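Local coordinates for RhCC (Rhodococcus jostii, PDB 4U5R), which acts as an unusual cofactor-independent oxygenase of the tautomerase superfamily, at the interface of chains A and B. Numbering follows the deposited sequence. Chains: chain A/B, RhCC.

The interface of chains A and B. Residues chain A 2, 67, 69, 108, 112-113; chain B 63, 102-104.
B:His104 reaches across the interface and meets A:Asp67 through its imidazole. NE2 gives a nearly straight hydrogen bond to carboxylate OD2 of A:Asp67, 2.8 Å long. The acceptor lies in the imidazole plane, but the carboxylate stands almost perpendicular to it, at 89°, and is met on its anti side. CG of B:His104 sits between its own backbone N and carbonyl carbon (chi1 76°), which turns the ring toward chain A. Methyl CD1 of A:Ile69 lies over the centre of the ring, 3.5 Å from CG of B:His104. The CE1 edge of the imidazole points at the face of the A:Tyr2 ring, with the planes 61° apart. On the far edge, NH1 of B:Arg63 donates to ND1 of B:His104 at 2.9 Å. Both ring nitrogens are therefore engaged, and the two bonds fix the ring's rotation. The guanidinium of B:Arg63 lies between the carboxylate of B:Glu102 on one face and CD1 of A:Tyr2 on the other. Its NE forms a salt bridge with OE1 of B:Glu102, 3.1 Å away. The other oxygen of B:Glu102, OE2, accepts a hydrogen bond from indole NE1 of A:Trp113 at 2.6 Å, through its anti lone pair. The extended chain of B:Glu102 carries its carboxylate out to that indole edge. Methyl CG2 of A:Ile69 lies over one indole face, off toward its rim. An alanine in place of B:His104 would probably leave A:Asp67 and the guanidinium NH1 without these partners and open a gap beside A:Ile69. A:Trp113 and B:His104 also form an antiparallel beta bridge. The patch thus joins strands 113-115 of chain A and 100-107 of chain B, and likely stabilises the three-copy assembly.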
loop_
_atom_site.group_PDB
_atom_site.type_symbol
_atom_site.label_atom_id
_atom_site.label_comp_id
_atom_site.label_asym_id
_atom_site.label_seq_id
_atom_site.Cartn_x
_atom_site.Cartn_y
_atom_site.Cartn_z
ATOM N N TYR A 2 -7.132 -6.464 -4.253
ATOM C CA TYR A 2 -5.699 -6.577 -4.391
ATOM C C TYR A 2 -5.138 -7.080 -3.065
ATOM O O TYR A 2 -5.125 -6.333 -2.101
ATOM C CB TYR A 2 -5.142 -5.204 -4.771
ATOM C CG TYR A 2 -3.659 -5.046 -4.636
ATOM C CD1 TYR A 2 -2.802 -5.558 -5.600
ATOM C CD2 TYR A 2 -3.110 -4.343 -3.571
ATOM C CE1 TYR A 2 -1.441 -5.400 -5.488
ATOM C CE2 TYR A 2 -1.743 -4.181 -3.451
ATOM C CZ TYR A 2 -0.918 -4.710 -4.418
ATOM O OH TYR A 2 0.443 -4.565 -4.312
ATOM N N ASP A 67 -6.346 -4.103 -0.722
ATOM C CA ASP A 67 -7.133 -2.962 -1.172
ATOM C C ASP A 67 -8.441 -3.466 -1.753
ATOM O O ASP A 67 -8.460 -4.407 -2.557
ATOM C CB ASP A 67 -6.397 -2.146 -2.243
ATOM C CG ASP A 67 -5.348 -1.217 -1.675
ATOM O OD1 ASP A 67 -5.347 -0.954 -0.458
ATOM O OD2 ASP A 67 -4.511 -0.740 -2.463
ATOM N N ILE A 69 -11.341 -2.090 -4.163
ATOM C CA ILE A 69 -11.441 -1.046 -5.175
ATOM C C ILE A 69 -12.812 -0.987 -5.836
ATOM O O ILE A 69 -13.352 0.096 -6.060
ATOM C CB ILE A 69 -10.384 -1.256 -6.279
ATOM C CG1 ILE A 69 -9.035 -1.620 -5.649
ATOM C CG2 ILE A 69 -10.270 -0.011 -7.149
ATOM C CD1 ILE A 69 -8.031 -2.237 -6.625
ATOM N N THR A 108 -10.035 2.075 -1.728
ATOM C CA THR A 108 -9.480 3.060 -2.660
ATOM C C THR A 108 -10.529 3.466 -3.710
ATOM O O THR A 108 -11.517 2.770 -3.900
ATOM C CB THR A 108 -8.177 2.520 -3.354
ATOM O OG1 THR A 108 -8.488 1.528 -4.343
ATOM C CG2 THR A 108 -7.231 1.936 -2.335
ATOM N N LEU A 112 -10.449 5.493 -10.038
ATOM C CA LEU A 112 -9.029 5.569 -10.353
ATOM C C LEU A 112 -8.490 4.167 -10.524
ATOM O O LEU A 112 -7.524 3.784 -9.873
ATOM C CB LEU A 112 -8.247 6.306 -9.262
ATOM C CG LEU A 112 -8.681 7.751 -8.993
ATOM C CD1 LEU A 112 -7.941 8.341 -7.795
ATOM C CD2 LEU A 112 -8.456 8.600 -10.234
ATOM N N TRP A 113 -9.107 3.412 -11.424
ATOM C CA TRP A 113 -8.839 1.990 -11.529
ATOM C C TRP A 113 -9.135 1.538 -12.947
ATOM O O TRP A 113 -10.171 1.869 -13.490
ATOM C CB TRP A 113 -9.692 1.254 -10.492
ATOM C CG TRP A 113 -9.862 -0.236 -10.652
ATOM C CD1 TRP A 113 -8.877 -1.167 -10.818
ATOM C CD2 TRP A 113 -11.100 -0.966 -10.592
ATOM N NE1 TRP A 113 -9.424 -2.430 -10.890
ATOM C CE2 TRP A 113 -10.785 -2.332 -10.756
ATOM C CE3 TRP A 113 -12.441 -0.594 -10.421
ATOM C CZ2 TRP A 113 -11.759 -3.323 -10.762
ATOM C CZ3 TRP A 113 -13.411 -1.580 -10.428
ATOM C CH2 TRP A 113 -13.066 -2.933 -10.602
ATOM N N ARG B 63 0.987 -6.016 -12.301
ATOM C CA ARG B 63 0.090 -5.279 -11.405
ATOM C C ARG B 63 0.736 -3.967 -10.974
ATOM O O ARG B 63 1.851 -3.970 -10.448
ATOM C CB ARG B 63 -0.263 -6.150 -10.184
ATOM C CG ARG B 63 -1.425 -5.647 -9.319
ATOM C CD ARG B 63 -2.669 -5.451 -10.176
ATOM N NE ARG B 63 -3.848 -5.194 -9.357
ATOM C CZ ARG B 63 -4.251 -4.000 -8.931
ATOM N NH1 ARG B 63 -3.552 -2.895 -9.196
ATOM N NH2 ARG B 63 -5.360 -3.929 -8.203
ATOM N N GLU B 102 -3.318 -4.525 -14.618
ATOM C CA GLU B 102 -4.316 -3.818 -13.831
ATOM C C GLU B 102 -3.602 -2.720 -13.056
ATOM O O GLU B 102 -2.474 -2.906 -12.607
ATOM C CB GLU B 102 -5.055 -4.773 -12.875
ATOM C CG GLU B 102 -6.147 -4.093 -12.066
ATOM C CD GLU B 102 -6.912 -5.030 -11.140
ATOM O OE1 GLU B 102 -6.425 -6.135 -10.834
ATOM O OE2 GLU B 102 -8.013 -4.639 -10.691
ATOM N N ILE B 103 -4.263 -1.581 -12.896
ATOM C CA ILE B 103 -3.694 -0.421 -12.220
ATOM C C ILE B 103 -4.746 0.210 -11.342
ATOM O O ILE B 103 -5.925 0.268 -11.718
ATOM C CB ILE B 103 -3.191 0.651 -13.215
ATOM C CG1 ILE B 103 -2.486 1.801 -12.473
ATOM C CG2 ILE B 103 -4.348 1.199 -14.054
ATOM C CD1 ILE B 103 -1.638 2.690 -13.398
ATOM N N HIS B 104 -4.332 0.685 -10.171
ATOM C CA HIS B 104 -5.192 1.556 -9.381
ATOM C C HIS B 104 -4.398 2.574 -8.566
ATOM O O HIS B 104 -3.197 2.410 -8.324
ATOM C CB HIS B 104 -6.153 0.735 -8.486
ATOM C CG HIS B 104 -5.530 0.111 -7.271
ATOM N ND1 HIS B 104 -4.752 -1.025 -7.323
ATOM C CD2 HIS B 104 -5.647 0.424 -5.955
ATOM C CE1 HIS B 104 -4.376 -1.360 -6.100
ATOM N NE2 HIS B 104 -4.910 -0.497 -5.250
#